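Local structure of serine-pyruvate aminotransferase (AgxT) (Sulfolobus solfataricus, 3ZRP) at residues N53-G63 and G196-L207; I278-L287 and I353-R361. The protein probably transfers the amino group of serine to pyruvate, and that of alanine to glyoxylate, using pyridoxal 5'-phosphate as cofactor. All coordinates share one frame; numbering follows the deposited sequence. Where two conformers were deposited one is given.

Contact 1 (N53-G63 and G196-L207). With PLP (pyridoxal-5'-phosphate), chain C.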
loop_
_atom_site.group_PDB
_atom_site.type_symbol
_atom_site.label_atom_id
_atom_site.label_comp_id
_atom_site.label_asym_id
_atom_site.label_seq_id
_atom_site.Cartn_x
_atom_site.Cartn_y
_atom_site.Cartn_z
ATOM N N ASN A 53 -26.737 -1.926 0.520
ATOM C CA ASN A 53 -26.698 -2.871 1.638
ATOM C C ASN A 53 -25.317 -3.499 1.825
ATOM O O ASN A 53 -24.985 -3.988 2.908
ATOM C CB ASN A 53 -27.719 -3.986 1.416
ATOM C CG ASN A 53 -29.085 -3.634 1.949
ATOM O OD1 ASN A 53 -29.791 -2.782 1.397
ATOM N ND2 ASN A 53 -29.471 -4.295 3.027
ATOM N N TYR A 54 -24.540 -3.508 0.750
ATOM C CA TYR A 54 -23.195 -4.092 0.762
ATOM C C TYR A 54 -22.160 -3.001 1.001
ATOM O O TYR A 54 -22.256 -1.918 0.423
ATOM C CB TYR A 54 -22.949 -4.834 -0.546
ATOM C CG TYR A 54 -23.620 -6.189 -0.575
ATOM C CD1 TYR A 54 -25.013 -6.308 -0.405
ATOM C CD2 TYR A 54 -22.876 -7.352 -0.767
ATOM C CE1 TYR A 54 -25.636 -7.557 -0.416
ATOM C CE2 TYR A 54 -23.499 -8.607 -0.790
ATOM C CZ TYR A 54 -24.875 -8.692 -0.610
ATOM O OH TYR A 54 -25.488 -9.924 -0.631
ATOM N N GLN A 55 -21.184 -3.290 1.856
ATOM C CA GLN A 55 -20.213 -2.294 2.293
ATOM C C GLN A 55 -18.882 -2.402 1.522
ATOM O O GLN A 55 -18.176 -3.400 1.652
ATOM C CB GLN A 55 -19.947 -2.434 3.795
ATOM C CG GLN A 55 -18.872 -1.485 4.343
ATOM C CD GLN A 55 -19.273 -0.024 4.228
ATOM O OE1 GLN A 55 -20.166 0.430 4.922
ATOM N NE2 GLN A 55 -18.591 0.718 3.363
ATOM N N PRO A 56 -18.543 -1.373 0.728
ATOM C CA PRO A 56 -17.219 -1.381 0.066
ATOM C C PRO A 56 -16.101 -0.907 1.008
ATOM O O PRO A 56 -16.331 -0.073 1.887
ATOM C CB PRO A 56 -17.404 -0.391 -1.083
ATOM C CG PRO A 56 -18.452 0.607 -0.509
ATOM C CD PRO A 56 -19.386 -0.248 0.278
ATOM N N LEU A 57 -14.883 -1.443 0.831
ATOM C CA LEU A 57 -13.706 -0.903 1.509
ATOM C C LEU A 57 -12.535 -0.872 0.522
ATOM O O LEU A 57 -12.382 -1.780 -0.311
ATOM C CB LEU A 57 -13.294 -1.737 2.738
ATOM C CG LEU A 57 -14.249 -1.866 3.933
ATOM C CD1 LEU A 57 -15.029 -3.162 3.829
ATOM C CD2 LEU A 57 -13.555 -1.766 5.287
ATOM N N ILE A 58 -11.735 0.180 0.609
ATOM C CA ILE A 58 -10.539 0.315 -0.208
ATOM C C ILE A 58 -9.356 0.412 0.766
ATOM O O ILE A 58 -9.336 1.261 1.648
ATOM C CB ILE A 58 -10.679 1.527 -1.146
ATOM C CG1 ILE A 58 -11.823 1.263 -2.145
ATOM C CG2 ILE A 58 -9.353 1.865 -1.846
ATOM C CD1 ILE A 58 -12.246 2.518 -2.959
ATOM N N ILE A 59 -8.390 -0.496 0.647
ATOM C CA ILE A 59 -7.296 -0.549 1.642
ATOM C C ILE A 59 -5.976 -0.498 0.901
ATOM O O ILE A 59 -5.953 -0.750 -0.298
ATOM C CB ILE A 59 -7.381 -1.814 2.555
ATOM C CG1 ILE A 59 -7.252 -3.110 1.728
ATOM C CG2 ILE A 59 -8.757 -1.851 3.336
ATOM C CD1 ILE A 59 -7.048 -4.405 2.584
ATOM N N PRO A 60 -4.875 -0.136 1.609
ATOM C CA PRO A 60 -3.588 -0.193 0.898
ATOM C C PRO A 60 -3.137 -1.601 0.556
ATOM O O PRO A 60 -3.482 -2.566 1.244
ATOM C CB PRO A 60 -2.597 0.456 1.890
ATOM C CG PRO A 60 -3.484 1.198 2.892
ATOM C CD PRO A 60 -4.712 0.335 2.988
ATOM N N GLY A 61 -2.317 -1.675 -0.488
ATOM C CA GLY A 61 -1.614 -2.871 -0.873
ATOM C C GLY A 61 -2.031 -3.344 -2.238
ATOM O O GLY A 61 -1.615 -2.795 -3.279
ATOM N N GLY A 62 -2.838 -4.392 -2.241
ATOM C CA GLY A 62 -3.312 -4.964 -3.496
ATOM C C GLY A 62 -4.185 -6.165 -3.227
ATOM O O GLY A 62 -4.712 -6.327 -2.128
ATOM N N GLY A 63 -4.330 -7.012 -4.236
ATOM C CA GLY A 63 -5.120 -8.231 -4.079
ATOM C C GLY A 63 -4.675 -9.070 -2.887
ATOM O O GLY A 63 -5.495 -9.614 -2.179
ATOM N N GLY A 196 -1.552 -0.370 -5.978
ATOM C CA GLY A 196 -1.417 0.112 -4.591
ATOM C C GLY A 196 -2.640 -0.000 -3.689
ATOM O O GLY A 196 -2.575 0.353 -2.512
ATOM N N LEU A 197 -3.740 -0.523 -4.236
ATOM C CA LEU A 197 -5.003 -0.664 -3.499
ATOM C C LEU A 197 -5.590 -2.061 -3.618
ATOM O O LEU A 197 -5.636 -2.624 -4.723
ATOM C CB LEU A 197 -6.040 0.350 -4.014
ATOM C CG LEU A 197 -5.659 1.827 -3.933
ATOM C CD1 LEU A 197 -6.721 2.676 -4.696
ATOM C CD2 LEU A 197 -5.523 2.269 -2.486
ATOM N N GLY A 198 -6.037 -2.611 -2.491
ATOM C CA GLY A 198 -6.894 -3.791 -2.481
ATOM C C GLY A 198 -8.318 -3.272 -2.309
ATOM O O GLY A 198 -8.488 -2.213 -1.714
ATOM N N LEU A 199 -9.304 -3.959 -2.893
ATOM C CA LEU A 199 -10.703 -3.504 -2.848
ATOM C C LEU A 199 -11.628 -4.627 -2.418
ATOM O O LEU A 199 -11.522 -5.740 -2.904
ATOM C CB LEU A 199 -11.152 -2.976 -4.216
ATOM C CG LEU A 199 -10.603 -1.648 -4.732
ATOM C CD1 LEU A 199 -9.226 -1.848 -5.237
ATOM C CD2 LEU A 199 -11.495 -1.122 -5.852
ATOM N N LEU A 200 -12.563 -4.344 -1.506
ATOM C CA LEU A 200 -13.410 -5.409 -0.958
ATOM C C LEU A 200 -14.850 -4.948 -0.908
ATOM O O LEU A 200 -15.084 -3.791 -0.692
ATOM C CB LEU A 200 -12.944 -5.814 0.464
ATOM C CG LEU A 200 -11.484 -6.341 0.559
ATOM C CD1 LEU A 200 -10.518 -5.222 1.084
ATOM C CD2 LEU A 200 -11.380 -7.568 1.410
ATOM N N LEU A 201 -15.769 -5.871 -1.132
ATOM C CA LEU A 201 -17.228 -5.615 -0.951
ATOM C C LEU A 201 -17.772 -6.673 -0.005
ATOM O O LEU A 201 -17.655 -7.864 -0.265
ATOM C CB LEU A 201 -17.943 -5.659 -2.293
ATOM C CG LEU A 201 -19.449 -5.295 -2.203
ATOM C CD1 LEU A 201 -19.591 -3.785 -2.039
ATOM C CD2 LEU A 201 -20.183 -5.773 -3.425
ATOM N N LEU A 202 -18.391 -6.218 1.082
ATOM C CA LEU A 202 -18.807 -7.087 2.163
ATOM C C LEU A 202 -20.334 -7.138 2.260
ATOM O O LEU A 202 -21.010 -6.110 2.142
ATOM C CB LEU A 202 -18.236 -6.616 3.496
ATOM C CG LEU A 202 -16.900 -7.233 3.969
ATOM C CD1 LEU A 202 -15.817 -6.909 3.000
ATOM C CD2 LEU A 202 -16.527 -6.740 5.344
ATOM N N SER A 203 -20.843 -8.340 2.466
ATOM C CA SER A 203 -22.268 -8.557 2.696
ATOM C C SER A 203 -22.673 -8.045 4.080
ATOM O O SER A 203 -21.812 -7.849 4.966
ATOM C CB SER A 203 -22.577 -10.041 2.595
ATOM O OG SER A 203 -22.036 -10.716 3.709
ATOM N N PRO A 204 -23.991 -7.845 4.293
ATOM C CA PRO A 204 -24.458 -7.560 5.652
ATOM C C PRO A 204 -23.945 -8.556 6.704
ATOM O O PRO A 204 -23.571 -8.144 7.805
ATOM C CB PRO A 204 -25.995 -7.649 5.507
ATOM C CG PRO A 204 -26.238 -7.150 4.119
ATOM C CD PRO A 204 -25.078 -7.704 3.291
ATOM N N LYS A 205 -23.928 -9.846 6.382
ATOM C CA LYS A 205 -23.503 -10.854 7.335
ATOM C C LYS A 205 -22.016 -10.629 7.714
ATOM O O LYS A 205 -21.643 -10.686 8.889
ATOM C CB LYS A 205 -23.677 -12.262 6.752
ATOM C CG LYS A 205 -23.383 -13.357 7.761
ATOM C CD LYS A 205 -23.503 -14.727 7.135
ATOM C CE LYS A 205 -23.637 -15.798 8.204
ATOM N NZ LYS A 205 -24.001 -17.085 7.541
ATOM N N ALA A 206 -21.190 -10.374 6.704
ATOM C CA ALA A 206 -19.789 -10.029 6.945
ATOM C C ALA A 206 -19.662 -8.769 7.779
ATOM O O ALA A 206 -18.879 -8.730 8.719
ATOM C CB ALA A 206 -19.023 -9.900 5.603
ATOM N N LEU A 207 -20.442 -7.742 7.455
ATOM C CA LEU A 207 -20.393 -6.491 8.199
ATOM C C LEU A 207 -20.750 -6.682 9.673
ATOM O O LEU A 207 -20.147 -6.049 10.544
ATOM C CB LEU A 207 -21.313 -5.453 7.565
ATOM C CG LEU A 207 -21.126 -4.019 8.063
ATOM C CD1 LEU A 207 -19.694 -3.528 7.758
ATOM C CD2 LEU A 207 -22.162 -3.124 7.418
HETATM N N1 PLP C . -5.224 -13.134 -7.051
HETATM C C2 PLP C . -5.136 -13.183 -8.424
HETATM C C2A PLP C . -6.129 -14.022 -9.185
HETATM C C3 PLP C . -4.146 -12.443 -9.109
HETATM O O3 PLP C . -4.106 -12.465 -10.336
HETATM C C4 PLP C . -3.240 -11.648 -8.397
HETATM C C4A PLP C . -2.202 -10.828 -9.173
HETATM C C5 PLP C . -3.348 -11.645 -6.990
HETATM C C6 PLP C . -4.358 -12.368 -6.321
HETATM C C5A PLP C . -2.431 -10.850 -6.108
HETATM O O4P PLP C . -2.593 -9.434 -6.229
HETATM P P PLP C . -1.471 -8.395 -5.807
HETATM O O1P PLP C . -2.130 -7.092 -6.133
HETATM O O2P PLP C . -0.337 -8.749 -6.710
HETATM O O3P PLP C . -1.251 -8.680 -4.363
HETATM O O HOH W 1 -2.054 -3.053 -6.079
#
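Backbone bonds join Gln-55, Leu-57 and Ile-59 to Leu-202, Leu-200 and Gly-198 in antiparallel hydrogen-bonded pairs; Leu-57 N to Leu-200 O measures 2.8 Å. Past the last hydrogen-bonded pair, Gly-61 N reaches Gly-196 O from above its carbonyl plane, and a water accepts from Gly-196 N and donates to Gly-61 O. Strand 55-60 is one of two outermost strands within this chain of the mixed seven-stranded sheet of the fold type I large domain, with 197-202 antiparallel beside it. The turn after strand 55-60 delivers Gly-62, the N-cap of helix 63-69, and Gly-63 N, which donates to PLP O1P at 2.9 Å; a side chain on either glycine would strike the cofactor. Apolar contacts flank the pairing: Ile-59 CD1 meets Leu-200 CD1 (3.9 Å) on the side covered by helix 63-69, while Ile-58 CG2 lies against Leu-197 CD2. At the far end, one face of the Tyr-54 ring receives two CH-pi contacts, Ser-203 CA and Pro-204 CD each 4.0 Å from its centroid. Chi1 of -78°, CG beside the backbone N, swings the ring there, while CB rests on Leu-201 CD1. A serine for Tyr-54 would probably leave Ser-203 CA and Pro-204 CD without their aromatic cover.

Contact 2 (I278-L287 and I353-R361)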
loop_
_atom_site.group_PDB
_atom_site.type_symbol
_atom_site.label_atom_id
_atom_site.label_comp_id
_atom_site.label_asym_id
_atom_site.label_seq_id
_atom_site.Cartn_x
_atom_site.Cartn_y
_atom_site.Cartn_z
ATOM N N ILE A 278 -9.103 -13.405 -29.848
ATOM C CA ILE A 278 -7.717 -13.847 -29.656
ATOM C C ILE A 278 -7.652 -15.373 -29.663
ATOM O O ILE A 278 -6.756 -15.959 -30.279
ATOM C CB ILE A 278 -7.072 -13.273 -28.326
ATOM C CG1 ILE A 278 -6.756 -11.777 -28.487
ATOM C CG2 ILE A 278 -5.792 -14.039 -27.933
ATOM C CD1 ILE A 278 -6.551 -11.015 -27.178
ATOM N N ARG A 279 -8.598 -16.011 -28.973
ATOM C CA ARG A 279 -8.639 -17.482 -28.911
ATOM C C ARG A 279 -8.827 -18.099 -30.304
ATOM O O ARG A 279 -8.135 -19.066 -30.648
ATOM C CB ARG A 279 -9.737 -17.961 -27.954
ATOM C CG ARG A 279 -9.332 -17.811 -26.479
ATOM C CD ARG A 279 -10.197 -18.662 -25.563
ATOM N NE ARG A 279 -11.577 -18.202 -25.606
ATOM C CZ ARG A 279 -12.096 -17.298 -24.796
ATOM N NH1 ARG A 279 -11.344 -16.748 -23.818
ATOM N NH2 ARG A 279 -13.375 -16.965 -24.962
ATOM N N ALA A 280 -9.744 -17.521 -31.080
ATOM C CA ALA A 280 -9.977 -17.910 -32.478
ATOM C C ALA A 280 -8.685 -17.859 -33.266
ATOM O O ALA A 280 -8.361 -18.798 -34.015
ATOM C CB ALA A 280 -11.037 -17.013 -33.118
ATOM N N GLY A 281 -7.925 -16.780 -33.076
ATOM C CA GLY A 281 -6.638 -16.633 -33.727
ATOM C C GLY A 281 -5.610 -17.662 -33.303
ATOM O O GLY A 281 -4.818 -18.124 -34.125
ATOM N N LEU A 282 -5.599 -18.011 -32.013
ATOM C CA LEU A 282 -4.647 -19.008 -31.504
ATOM C C LEU A 282 -4.943 -20.406 -32.054
ATOM O O LEU A 282 -4.029 -21.160 -32.403
ATOM C CB LEU A 282 -4.685 -19.055 -29.963
ATOM C CG LEU A 282 -4.125 -17.804 -29.274
ATOM C CD1 LEU A 282 -4.450 -17.828 -27.783
ATOM C CD2 LEU A 282 -2.626 -17.698 -29.506
ATOM N N GLU A 283 -6.226 -20.737 -32.079
ATOM C CA GLU A 283 -6.694 -22.009 -32.611
ATOM C C GLU A 283 -6.341 -22.118 -34.102
ATOM O O GLU A 283 -5.744 -23.109 -34.544
ATOM C CB GLU A 283 -8.209 -22.132 -32.399
ATOM C CG GLU A 283 -8.646 -23.224 -31.407
ATOM C CD GLU A 283 -8.711 -22.778 -29.942
ATOM O OE1 GLU A 283 -9.064 -21.612 -29.650
ATOM O OE2 GLU A 283 -8.416 -23.623 -29.069
ATOM N N ALA A 284 -6.686 -21.088 -34.870
ATOM C CA ALA A 284 -6.357 -21.055 -36.299
ATOM C C ALA A 284 -4.852 -21.168 -36.569
ATOM O O ALA A 284 -4.451 -21.658 -37.628
ATOM C CB ALA A 284 -6.952 -19.817 -36.963
ATOM N N LEU A 285 -4.022 -20.756 -35.604
ATOM C CA LEU A 285 -2.564 -20.944 -35.697
ATOM C C LEU A 285 -2.170 -22.384 -35.374
ATOM O O LEU A 285 -1.012 -22.790 -35.570
ATOM C CB LEU A 285 -1.814 -19.977 -34.769
ATOM C CG LEU A 285 -1.585 -18.513 -35.208
ATOM C CD1 LEU A 285 -1.039 -17.635 -34.060
ATOM C CD2 LEU A 285 -0.682 -18.404 -36.405
ATOM N N GLY A 286 -3.134 -23.148 -34.860
ATOM C CA GLY A 286 -2.871 -24.509 -34.384
ATOM C C GLY A 286 -2.177 -24.544 -33.032
ATOM O O GLY A 286 -1.494 -25.512 -32.722
ATOM N N LEU A 287 -2.360 -23.496 -32.228
ATOM C CA LEU A 287 -1.816 -23.452 -30.867
ATOM C C LEU A 287 -2.844 -23.937 -29.834
ATOM O O LEU A 287 -4.053 -23.693 -29.971
ATOM C CB LEU A 287 -1.325 -22.039 -30.515
ATOM C CG LEU A 287 -0.129 -21.491 -31.311
ATOM C CD1 LEU A 287 -0.007 -19.963 -31.159
ATOM C CD2 LEU A 287 1.159 -22.202 -30.912
ATOM N N ILE A 353 -2.042 -11.314 -32.096
ATOM C CA ILE A 353 -1.942 -12.504 -32.960
ATOM C C ILE A 353 -0.903 -12.296 -34.077
ATOM O O ILE A 353 -0.097 -13.204 -34.367
ATOM C CB ILE A 353 -3.320 -12.928 -33.495
ATOM C CG1 ILE A 353 -4.229 -13.355 -32.337
ATOM C CG2 ILE A 353 -3.223 -14.073 -34.525
ATOM C CD1 ILE A 353 -3.622 -14.462 -31.433
ATOM N N SER A 354 -0.887 -11.098 -34.664
ATOM C CA SER A 354 0.131 -10.750 -35.656
ATOM C C SER A 354 1.520 -10.950 -35.076
ATOM O O SER A 354 2.372 -11.604 -35.686
ATOM C CB SER A 354 -0.028 -9.305 -36.127
ATOM O OG SER A 354 0.994 -8.974 -37.047
ATOM N N VAL A 355 1.738 -10.389 -33.889
ATOM C CA VAL A 355 3.037 -10.463 -33.210
ATOM C C VAL A 355 3.361 -11.901 -32.831
ATOM O O VAL A 355 4.506 -12.344 -32.957
ATOM C CB VAL A 355 3.093 -9.523 -31.974
ATOM C CG1 VAL A 355 4.379 -9.681 -31.209
ATOM C CG2 VAL A 355 2.953 -8.075 -32.416
ATOM N N ILE A 356 2.354 -12.637 -32.371
ATOM C CA ILE A 356 2.580 -14.039 -32.025
ATOM C C ILE A 356 3.020 -14.835 -33.272
ATOM O O ILE A 356 3.989 -15.607 -33.216
ATOM C CB ILE A 356 1.377 -14.655 -31.289
ATOM C CG1 ILE A 356 1.329 -14.104 -29.851
ATOM C CG2 ILE A 356 1.494 -16.182 -31.245
ATOM C CD1 ILE A 356 -0.049 -14.157 -29.214
ATOM N N GLU A 357 2.329 -14.613 -34.387
ATOM C CA GLU A 357 2.666 -15.307 -35.635
ATOM C C GLU A 357 4.121 -15.074 -36.055
ATOM O O GLU A 357 4.870 -16.038 -36.237
ATOM C CB GLU A 357 1.685 -14.956 -36.757
ATOM C CG GLU A 357 1.874 -15.801 -38.008
ATOM C CD GLU A 357 0.666 -15.811 -38.919
ATOM O OE1 GLU A 357 -0.481 -15.640 -38.447
ATOM O OE2 GLU A 357 0.868 -16.008 -40.134
ATOM N N ARG A 358 4.535 -13.811 -36.162
ATOM C CA ARG A 358 5.893 -13.531 -36.648
ATOM C C ARG A 358 7.009 -13.873 -35.657
ATOM O O ARG A 358 8.148 -14.162 -36.057
ATOM C CB ARG A 358 6.029 -12.120 -37.236
ATOM C CG ARG A 358 5.600 -10.979 -36.371
ATOM C CD ARG A 358 5.338 -9.787 -37.264
ATOM N NE ARG A 358 5.502 -8.524 -36.555
ATOM C CZ ARG A 358 4.518 -7.673 -36.285
ATOM N NH1 ARG A 358 3.279 -7.937 -36.669
ATOM N NH2 ARG A 358 4.787 -6.544 -35.638
ATOM N N THR A 359 6.681 -13.891 -34.371
ATOM C CA THR A 359 7.654 -14.286 -33.370
ATOM C C THR A 359 7.873 -15.814 -33.395
ATOM O O THR A 359 9.018 -16.288 -33.351
ATOM C CB THR A 359 7.256 -13.779 -31.972
ATOM O OG1 THR A 359 6.977 -12.379 -32.044
ATOM C CG2 THR A 359 8.367 -14.019 -30.962
ATOM N N LEU A 360 6.780 -16.572 -33.492
ATOM C CA LEU A 360 6.857 -18.038 -33.496
ATOM C C LEU A 360 7.495 -18.583 -34.785
ATOM O O LEU A 360 8.172 -19.618 -34.759
ATOM C CB LEU A 360 5.480 -18.663 -33.247
ATOM C CG LEU A 360 4.845 -18.390 -31.880
ATOM C CD1 LEU A 360 3.579 -19.222 -31.669
ATOM C CD2 LEU A 360 5.832 -18.627 -30.762
ATOM N N ARG A 361 7.266 -17.872 -35.893
ATOM C CA ARG A 361 7.885 -18.171 -37.185
ATOM C C ARG A 361 9.410 -18.176 -37.066
ATOM O O ARG A 361 10.070 -19.131 -37.488
ATOM C CB ARG A 361 7.429 -17.130 -38.210
ATOM C CG ARG A 361 7.816 -17.387 -39.674
ATOM C CD ARG A 361 6.672 -16.982 -40.611
ATOM N NE ARG A 361 7.112 -16.269 -41.817
ATOM C CZ ARG A 361 6.623 -16.474 -43.039
ATOM N NH1 ARG A 361 5.687 -17.395 -43.256
ATOM N NH2 ARG A 361 7.088 -15.762 -44.057
#
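Ile-278 opens the contact by offering both backbone and side chain to Ile-353: its O lies 3.7 Å from Ile-353 CD1, and its CG2 touches the same methyl. The two segments belong to helices 264-284 and 346-363 of the C-terminal part of this fold type I aminotransferase; within 278-284 and 353-361 the axes run nearly parallel, crossing at -23° and 10.5 Å apart at closest approach, and both pack alongside strand 335-339, whose Ile-338 touches Ile-278, Leu-282 and Ile-356. At Gly-281 the backbones come nearest, 6.3 Å from its CA to Ile-353 CA; a CB here would clash with Ile-353 CG1. The next residue, Leu-282, brings CD2 to 3.9 Å from Ile-353 CD1. That methyl is carried there by a folded isoleucine chain (chi1 -64°, chi2 -55°), and Ile-278, Gly-281 and Leu-282 all converge on it. Leu-285 then forks over the second helix: CD1 approaches CG2 of Ile-356, whereas CD2 lies across the extended side chain of Glu-357, 3.4 Å from OE1, while the other oxygen, OE2, accepts from Gly-370 N. Gly-286, with positive phi, ends the first helix in a Schellman motif, in which Leu-287 N bonds back to Leu-282 O and the chain turns so that Leu-287 faces helix 346-363 again. There its CD1 touches Ile-356 CG2 and meets Leu-360 CD1 tip to tip, at 3.7 Å.

Contact 1 and contact 2 lie on opposite sides of the chain's centre, their own centres 39 Å apart and their nearest atoms about 22 Å apart. Contact 1 closes before contact 2 opens along the chain. Pyridoxal-5'-phosphate belongs to the first: Gly-62 and Gly-63 line its pocket, while Thr-64, Thr-138, Ser-166 and Gln-188 of the same chain and Tyr-240 and Thr-243 of the second subunit also bond it. That subunit reaches contact 1, where its Gly-61 packs on Pro-60, but does not touch contact 2. The latter is apolar helix packing; its nearest atom, Arg-279 NH1, stays 15.8 Å from PLP C2A. Leu-287 precedes Glu-288, a calcium-binding residue, although this chain holds no calcium there.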